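Local coordinates for rhamnose ABC transporter, periplasmic rhamnose-binding protein (Kribbella flavida, PDB 4KVF), which probably binds a carbohydrate, most likely rhamnose, outside the cell membrane and hands it to the ABC transporter that imports it, at residues 262-267 with 271-276; 210-215 with 233-238; 157-162 with 254-259. All coordinates share one frame; numbering follows the deposited sequence.

Contact 1 of 3, residues 262-267 with 271-276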
loop_
_atom_site.group_PDB
_atom_site.type_symbol
_atom_site.label_atom_id
_atom_site.label_comp_id
_atom_site.label_asym_id
_atom_site.label_seq_id
_atom_site.Cartn_x
_atom_site.Cartn_y
_atom_site.Cartn_z
ATOM N N ASN A 262 12.029 -8.304 -0.498
ATOM C CA ASN A 262 13.415 -8.550 -0.915
ATOM C C ASN A 262 14.440 -8.048 0.105
ATOM O O ASN A 262 15.474 -8.680 0.329
ATOM C CB ASN A 262 13.709 -7.931 -2.288
ATOM C CG ASN A 262 13.108 -8.725 -3.438
ATOM O OD1 ASN A 262 12.619 -9.846 -3.256
ATOM N ND2 ASN A 262 13.153 -8.146 -4.635
ATOM N N GLN A 263 14.148 -6.904 0.715
ATOM C CA GLN A 263 15.054 -6.295 1.682
ATOM C C GLN A 263 14.998 -7.080 2.985
ATOM O O GLN A 263 15.997 -7.209 3.696
ATOM C CB GLN A 263 14.655 -4.836 1.923
ATOM C CG GLN A 263 15.681 -4.001 2.670
ATOM C CD GLN A 263 15.243 -2.555 2.840
ATOM O OE1 GLN A 263 14.072 -2.219 2.641
ATOM N NE2 GLN A 263 16.188 -1.689 3.209
HETATM N N MSE A 264 13.815 -7.620 3.272
HETATM C CA MSE A 264 13.544 -8.313 4.531
HETATM C C MSE A 264 13.864 -9.810 4.500
HETATM O O MSE A 264 13.958 -10.446 5.550
HETATM C CB MSE A 264 12.086 -8.100 4.947
HETATM C CG MSE A 264 11.779 -6.672 5.364
HETATM SE SE MSE A 264 12.880 -6.193 6.886
HETATM C CE MSE A 264 12.056 -7.453 8.119
ATOM N N ARG A 265 14.033 -10.369 3.304
ATOM C CA ARG A 265 14.199 -11.814 3.153
ATOM C C ARG A 265 15.331 -12.374 4.020
ATOM O O ARG A 265 15.132 -13.348 4.752
ATOM C CB ARG A 265 14.387 -12.207 1.679
ATOM C CG ARG A 265 14.341 -13.713 1.440
ATOM C CD ARG A 265 14.569 -14.063 -0.026
ATOM N NE ARG A 265 14.052 -13.034 -0.925
ATOM C CZ ARG A 265 12.785 -12.934 -1.303
ATOM N NH1 ARG A 265 12.411 -11.959 -2.122
ATOM N NH2 ARG A 265 11.889 -13.799 -0.853
ATOM N N GLN A 266 16.500 -11.740 3.977
ATOM C CA GLN A 266 17.634 -12.252 4.747
ATOM C C GLN A 266 17.359 -12.294 6.248
ATOM O O GLN A 266 17.908 -13.140 6.958
ATOM C CB GLN A 266 18.924 -11.474 4.462
ATOM C CG GLN A 266 18.900 -10.026 4.907
ATOM C CD GLN A 266 20.292 -9.471 5.152
ATOM O OE1 GLN A 266 21.161 -10.150 5.714
ATOM N NE2 GLN A 266 20.514 -8.229 4.726
ATOM N N TYR A 267 16.506 -11.390 6.726
ATOM C CA TYR A 267 16.174 -11.335 8.148
ATOM C C TYR A 267 15.071 -12.332 8.521
ATOM O O TYR A 267 14.983 -12.790 9.663
ATOM C CB TYR A 267 15.834 -9.895 8.571
ATOM C CG TYR A 267 16.981 -8.957 8.295
ATOM C CD1 TYR A 267 18.184 -9.104 8.967
ATOM C CD2 TYR A 267 16.882 -7.952 7.340
ATOM C CE1 TYR A 267 19.253 -8.277 8.710
ATOM C CE2 TYR A 267 17.960 -7.111 7.076
ATOM C CZ TYR A 267 19.138 -7.283 7.771
ATOM O OH TYR A 267 20.217 -6.470 7.533
ATOM N N GLY A 271 15.914 -15.873 10.909
ATOM C CA GLY A 271 15.147 -16.016 12.136
ATOM C C GLY A 271 14.968 -14.757 12.977
ATOM O O GLY A 271 14.407 -14.812 14.073
ATOM N N THR A 272 15.444 -13.622 12.480
ATOM C CA THR A 272 15.322 -12.373 13.230
ATOM C C THR A 272 13.879 -11.889 13.208
ATOM O O THR A 272 13.341 -11.422 14.221
ATOM C CB THR A 272 16.229 -11.272 12.649
ATOM O OG1 THR A 272 17.595 -11.704 12.708
ATOM C CG2 THR A 272 16.075 -9.977 13.436
ATOM N N VAL A 273 13.257 -11.992 12.038
ATOM C CA VAL A 273 11.874 -11.562 11.865
ATOM C C VAL A 273 11.007 -12.761 11.502
ATOM O O VAL A 273 11.342 -13.530 10.597
ATOM C CB VAL A 273 11.764 -10.487 10.773
ATOM C CG1 VAL A 273 10.303 -10.179 10.468
ATOM C CG2 VAL A 273 12.515 -9.236 11.202
ATOM N N LYS A 274 9.905 -12.931 12.224
ATOM C CA LYS A 274 9.014 -14.058 11.980
ATOM C C LYS A 274 7.830 -13.650 11.122
ATOM O O LYS A 274 7.350 -14.430 10.296
ATOM C CB LYS A 274 8.551 -14.682 13.300
ATOM C CG LYS A 274 9.704 -15.285 14.105
ATOM C CD LYS A 274 9.222 -16.182 15.235
ATOM C CE LYS A 274 9.310 -15.475 16.579
ATOM N NZ LYS A 274 8.907 -16.369 17.701
ATOM N N LYS A 275 7.380 -12.414 11.302
ATOM C CA LYS A 275 6.193 -11.936 10.621
ATOM C C LYS A 275 6.302 -10.427 10.414
ATOM O O LYS A 275 6.806 -9.712 11.280
ATOM C CB LYS A 275 4.963 -12.253 11.475
ATOM C CG LYS A 275 3.704 -12.597 10.703
ATOM C CD LYS A 275 2.562 -12.955 11.654
ATOM C CE LYS A 275 2.088 -14.394 11.463
ATOM N NZ LYS A 275 0.696 -14.588 11.973
ATOM N N PHE A 276 5.863 -9.961 9.248
ATOM C CA PHE A 276 5.676 -8.534 8.997
ATOM C C PHE A 276 4.606 -8.388 7.918
ATOM O O PHE A 276 4.149 -9.386 7.364
ATOM C CB PHE A 276 6.999 -7.816 8.631
ATOM C CG PHE A 276 7.560 -8.177 7.269
ATOM C CD1 PHE A 276 8.435 -9.242 7.117
ATOM C CD2 PHE A 276 7.239 -7.421 6.149
ATOM C CE1 PHE A 276 8.952 -9.570 5.868
ATOM C CE2 PHE A 276 7.755 -7.736 4.901
ATOM C CZ PHE A 276 8.619 -8.816 4.761
#
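The carbonyl oxygen of Y267 takes two backbone N-H groups from the chain that leaves helix 261-269. The helix ends in a Schellman motif at G271, in which T272 N gives a weak, bent bond to Y267 O. The stronger bond, from V273 N to Y267 O, is 3.0 Å long and nearly straight (168°), and it ties down the chain just beyond the motif. G271 suits the turn: at its positive phi a CB would press on the carbonyl oxygen of D270. T272 lays its CB against the bonded oxygen of Y267, while its hydroxyl bonds to the carboxylate oxygen OD1 of D270, within the same turn.

Beyond the turn the returning chain packs under the helix. V273, buried and branched, sends CG2 to the methyl of M264, with M264 CE 3.6 Å from V273 CG2, the two side chains meeting nearly at a right angle. F276 comes in from strand 276-278, and M264, present as selenomethionine, covers one face of its ring. M264 CG sits 4.2 Å from the centroid of the F276 ring in a CH-pi contact, and the selenium lies farther above the same ring in a Met-aromatic contact. Bends at chi2 and chi3 (-60° and -66°) fold the flexible chain of M264 so that it spans both partners, its middle over F276 and its end on V273. At the rim of the ring the fit is closest, M264 CB standing 3.5 Å from F276 CZ.

Contact 2 of 3, residues 210-215 with 233-238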
loop_
_atom_site.group_PDB
_atom_site.type_symbol
_atom_site.label_atom_id
_atom_site.label_comp_id
_atom_site.label_asym_id
_atom_site.label_seq_id
_atom_site.Cartn_x
_atom_site.Cartn_y
_atom_site.Cartn_z
ATOM N N GLN A 210 20.598 4.707 8.827
ATOM C CA GLN A 210 21.486 4.853 9.977
ATOM C C GLN A 210 20.797 5.350 11.249
ATOM O O GLN A 210 21.081 4.869 12.353
ATOM C CB GLN A 210 22.657 5.770 9.618
ATOM C CG GLN A 210 23.939 5.028 9.303
ATOM C CD GLN A 210 24.645 4.542 10.555
ATOM O OE1 GLN A 210 24.305 3.495 11.112
ATOM N NE2 GLN A 210 25.631 5.307 11.010
ATOM N N LYS A 211 19.902 6.319 11.108
ATOM C CA LYS A 211 19.196 6.827 12.275
ATOM C C LYS A 211 18.240 5.769 12.810
ATOM O O LYS A 211 18.113 5.588 14.018
ATOM C CB LYS A 211 18.439 8.120 11.967
ATOM C CG LYS A 211 18.176 8.954 13.216
ATOM C CD LYS A 211 17.000 9.910 13.063
ATOM C CE LYS A 211 16.765 10.672 14.365
ATOM N NZ LYS A 211 15.528 11.505 14.343
ATOM N N SER A 212 17.583 5.054 11.905
ATOM C CA SER A 212 16.643 4.010 12.311
ATOM C C SER A 212 17.398 2.919 13.077
ATOM O O SER A 212 16.917 2.396 14.088
ATOM C CB SER A 212 15.922 3.430 11.095
ATOM O OG SER A 212 15.078 4.412 10.506
ATOM N N PHE A 213 18.596 2.612 12.602
ATOM C CA PHE A 213 19.459 1.638 13.253
ATOM C C PHE A 213 19.784 2.076 14.687
ATOM O O PHE A 213 19.599 1.318 15.644
ATOM C CB PHE A 213 20.747 1.469 12.431
ATOM C CG PHE A 213 21.716 0.476 13.005
ATOM C CD1 PHE A 213 22.606 0.848 13.998
ATOM C CD2 PHE A 213 21.752 -0.827 12.531
ATOM C CE1 PHE A 213 23.503 -0.062 14.527
ATOM C CE2 PHE A 213 22.652 -1.745 13.053
ATOM C CZ PHE A 213 23.525 -1.362 14.055
ATOM N N THR A 214 20.268 3.304 14.829
ATOM C CA THR A 214 20.614 3.837 16.144
ATOM C C THR A 214 19.393 3.989 17.064
ATOM O O THR A 214 19.481 3.750 18.271
ATOM C CB THR A 214 21.356 5.176 16.011
ATOM O OG1 THR A 214 22.569 4.959 15.280
ATOM C CG2 THR A 214 21.701 5.735 17.375
ATOM N N GLU A 215 18.251 4.375 16.502
ATOM C CA GLU A 215 17.047 4.492 17.326
ATOM C C GLU A 215 16.561 3.126 17.817
ATOM O O GLU A 215 16.019 3.020 18.922
ATOM C CB GLU A 215 15.929 5.256 16.594
ATOM C CG GLU A 215 16.217 6.742 16.413
ATOM C CD GLU A 215 16.286 7.503 17.731
ATOM O OE1 GLU A 215 15.477 7.209 18.640
ATOM O OE2 GLU A 215 17.151 8.398 17.859
ATOM N N THR A 233 7.583 1.298 8.740
ATOM C CA THR A 233 8.340 1.953 7.677
ATOM C C THR A 233 9.307 0.921 7.136
ATOM O O THR A 233 9.937 0.211 7.920
ATOM C CB THR A 233 9.121 3.173 8.192
ATOM O OG1 THR A 233 10.373 3.274 7.491
ATOM C CG2 THR A 233 9.417 3.047 9.672
ATOM N N THR A 234 9.426 0.824 5.810
ATOM C CA THR A 234 10.300 -0.198 5.235
ATOM C C THR A 234 11.758 0.037 5.609
ATOM O O THR A 234 12.510 -0.923 5.841
ATOM C CB THR A 234 10.131 -0.330 3.707
ATOM O OG1 THR A 234 10.634 0.847 3.067
ATOM C CG2 THR A 234 8.661 -0.524 3.371
ATOM N N VAL A 235 12.154 1.307 5.690
ATOM C CA VAL A 235 13.512 1.649 6.082
ATOM C C VAL A 235 13.731 1.246 7.528
ATOM O O VAL A 235 14.764 0.666 7.874
ATOM C CB VAL A 235 13.793 3.163 5.935
ATOM C CG1 VAL A 235 15.136 3.524 6.544
ATOM C CG2 VAL A 235 13.748 3.576 4.477
ATOM N N GLY A 236 12.747 1.549 8.361
ATOM C CA GLY A 236 12.866 1.369 9.795
ATOM C C GLY A 236 12.937 -0.086 10.202
ATOM O O GLY A 236 13.766 -0.474 11.021
ATOM N N ILE A 237 12.067 -0.905 9.626
ATOM C CA ILE A 237 12.031 -2.306 10.018
ATOM C C ILE A 237 13.314 -3.017 9.578
ATOM O O ILE A 237 13.864 -3.862 10.311
ATOM C CB ILE A 237 10.751 -2.995 9.482
ATOM C CG1 ILE A 237 10.603 -4.395 10.068
ATOM C CG2 ILE A 237 10.749 -3.042 7.958
ATOM C CD1 ILE A 237 9.376 -5.123 9.548
ATOM N N ALA A 238 13.831 -2.634 8.411
ATOM C CA ALA A 238 15.083 -3.208 7.918
ATOM C C ALA A 238 16.273 -2.830 8.799
ATOM O O ALA A 238 17.172 -3.643 9.036
ATOM C CB ALA A 238 15.337 -2.787 6.471
#
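S212 of helix 209-222 meets G236 of helix 234-245 where their backbones come nearest, the CA of S212 lying 5.3 Å from the CA of G236. S212 has the most surface buried here, and G236 and V235 supply the other side. The serine, small enough to fit this separation, reaches across with both of its side-chain atoms: S212 OG is 3.8 Å from G236 CA, and S212 CB is about as near. With OG beside its own backbone N (chi1 -66°), the hydroxyl bonds to D208 O, so this buried polar atom is satisfied by a carbonyl just before its helix.

G236 suits its place for a local reason: a CB there would collide with T233 CG2 in the turn below. The same residue is held by T233, the N-cap of helix 234-245, whose OG1 accepts from G236 N at 3.1 Å. T233 OG1 is also bonded to D207 OD1, next to the start of helix 209-222, so a polar link runs alongside the packing of these neighbouring helices in the alpha/beta lobe. V235 touches more lightly, its CG1 4.1 Å from S212 OG, at the margin of the patch.

The chemistry implies a join made by fit: T233 caps the start of one helix and the hydroxyl of S212 is taken up by D208 O, while the two segments themselves meet only by van der Waals packing.

Contact 3 of 3, residues 157-162 with 254-259; sequences KELAGG and AITGLG
A254 opens strand 254-257 with a methyl facing L159, the last helical residue of helix 145-159. A254 CB lies 3.7 Å from L159 CB, and it also stands near the branch carbon and methyls of the leucine. A small residue suits this edge of the sheet, because the helix end passes close by, with the CA of L159 only 6.3 Å from the CA of A254. I255 turns its side chain to the opposite side of the strand, where it packs on I237, A240 and V244 of helix 234-245, so that alternate residues serve helices on the two faces of the sheet.

T256 brings the chain back to the leucine. Its CB is 3.6 Å from L159 CD1, with CG2 a little farther off, and the two side chains cross at a slant. The placing of OG1 anti to the backbone N (chi1 -172°) leaves the methyl CG2 toward the leucine and lets the hydroxyl bond to K275 O, so the threonine offers carbon to the helix and oxygen to the neighbouring loop. L159 fits the pair because its CB covers A254 while CD1 extends on to T256. An alanine in place of L159 would lose the branch and both methyls, and T256 CB would probably be left without its helix partner, with a gap opened between the helix end and the strand.

Past T256, G257 adopts a positive phi of 137° suited to glycine, and the chain moves off from the helix. On the other segment G161, also at positive phi, ends helix 145-159 in a Schellman motif. Helix against the edge strand of a parallel sheet, with helices on both faces, is the three-layer alpha/beta architecture of periplasmic binding protein lobes.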
loop_
_atom_site.group_PDB
_atom_site.type_symbol
_atom_site.label_atom_id
_atom_site.label_comp_id
_atom_site.label_asym_id
_atom_site.label_seq_id
_atom_site.Cartn_x
_atom_site.Cartn_y
_atom_site.Cartn_z
ATOM N N LYS A 157 0.941 -8.422 19.249
ATOM C CA LYS A 157 0.347 -9.196 20.334
ATOM C C LYS A 157 0.774 -10.663 20.289
ATOM O O LYS A 157 1.116 -11.243 21.314
ATOM C CB LYS A 157 -1.180 -9.091 20.306
ATOM C CG LYS A 157 -1.875 -9.692 21.525
ATOM C CD LYS A 157 -3.353 -9.338 21.490
ATOM C CE LYS A 157 -4.123 -9.853 22.687
ATOM N NZ LYS A 157 -5.555 -9.467 22.536
ATOM N N GLU A 158 0.751 -11.249 19.095
ATOM C CA GLU A 158 1.198 -12.628 18.909
ATOM C C GLU A 158 2.665 -12.780 19.312
ATOM O O GLU A 158 3.018 -13.663 20.092
ATOM C CB GLU A 158 1.004 -13.056 17.450
ATOM C CG GLU A 158 -0.443 -13.075 16.981
ATOM C CD GLU A 158 -0.572 -13.193 15.470
ATOM O OE1 GLU A 158 -1.662 -13.586 14.992
ATOM O OE2 GLU A 158 0.410 -12.881 14.759
ATOM N N LEU A 159 3.515 -11.905 18.781
ATOM C CA LEU A 159 4.954 -11.983 19.029
ATOM C C LEU A 159 5.293 -11.769 20.505
ATOM O O LEU A 159 6.273 -12.319 21.016
ATOM C CB LEU A 159 5.701 -10.977 18.136
ATOM C CG LEU A 159 5.636 -11.278 16.630
ATOM C CD1 LEU A 159 6.018 -10.050 15.805
ATOM C CD2 LEU A 159 6.545 -12.458 16.298
ATOM N N ALA A 160 4.471 -10.986 21.199
ATOM C CA ALA A 160 4.690 -10.708 22.620
ATOM C C ALA A 160 4.067 -11.782 23.505
ATOM O O ALA A 160 4.139 -11.701 24.732
ATOM C CB ALA A 160 4.129 -9.348 22.991
ATOM N N GLY A 161 3.446 -12.776 22.881
ATOM C CA GLY A 161 2.774 -13.825 23.625
ATOM C C GLY A 161 1.604 -13.303 24.442
ATOM O O GLY A 161 1.350 -13.784 25.546
ATOM N N GLY A 162 0.897 -12.311 23.904
ATOM C CA GLY A 162 -0.314 -11.809 24.529
ATOM C C GLY A 162 -0.151 -10.641 25.490
ATOM O O GLY A 162 -1.131 -9.977 25.827
ATOM N N ALA A 254 11.270 -9.346 19.439
ATOM C CA ALA A 254 10.687 -9.534 18.119
ATOM C C ALA A 254 10.690 -8.214 17.366
ATOM O O ALA A 254 10.590 -7.147 17.971
ATOM C CB ALA A 254 9.273 -10.075 18.224
ATOM N N ILE A 255 10.812 -8.294 16.046
ATOM C CA ILE A 255 10.713 -7.120 15.192
ATOM C C ILE A 255 9.602 -7.362 14.186
ATOM O O ILE A 255 9.600 -8.389 13.516
ATOM C CB ILE A 255 12.034 -6.873 14.413
ATOM C CG1 ILE A 255 13.212 -6.701 15.374
ATOM C CG2 ILE A 255 11.901 -5.662 13.502
ATOM C CD1 ILE A 255 13.205 -5.373 16.113
ATOM N N THR A 256 8.644 -6.441 14.094
ATOM C CA THR A 256 7.620 -6.524 13.054
ATOM C C THR A 256 7.345 -5.124 12.494
ATOM O O THR A 256 8.057 -4.185 12.827
ATOM C CB THR A 256 6.329 -7.205 13.560
ATOM O OG1 THR A 256 5.438 -7.423 12.456
ATOM C CG2 THR A 256 5.635 -6.354 14.617
ATOM N N GLY A 257 6.347 -4.979 11.630
ATOM C CA GLY A 257 6.125 -3.701 10.985
ATOM C C GLY A 257 5.805 -3.834 9.507
ATOM O O GLY A 257 5.252 -4.846 9.074
ATOM N N LEU A 258 6.153 -2.814 8.732
ATOM C CA LEU A 258 5.848 -2.801 7.307
ATOM C C LEU A 258 7.154 -2.840 6.541
ATOM O O LEU A 258 7.983 -1.942 6.674
ATOM C CB LEU A 258 5.070 -1.542 6.946
ATOM C CG LEU A 258 3.744 -1.399 7.684
ATOM C CD1 LEU A 258 3.161 -0.029 7.393
ATOM C CD2 LEU A 258 2.766 -2.512 7.288
ATOM N N GLY A 259 7.349 -3.893 5.758
ATOM C CA GLY A 259 8.630 -4.086 5.101
ATOM C C GLY A 259 8.533 -4.509 3.651
ATOM O O GLY A 259 7.466 -4.917 3.180
#

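All three contacts lie in the same lobe, and strand 254-257, helix 234-245 and helix 261-269 tie them together. Contacts 1 and 2 are largely buried, whereas contact 3 sits at a partly exposed edge of the four-stranded sheet. Contact 1 alone combines backbone bonds across its segments with aromatic packing, as befits a chain reversing at a helix end; contact 2 is a sparse meeting of small residues, and contact 3 an aliphatic one. I237 connects contacts 1 and 2, touching both M264 and F276. Contacts 1 and 3 are joined by polar links: K275 O to T256 OG1, and the salt bridge of K275 with E158.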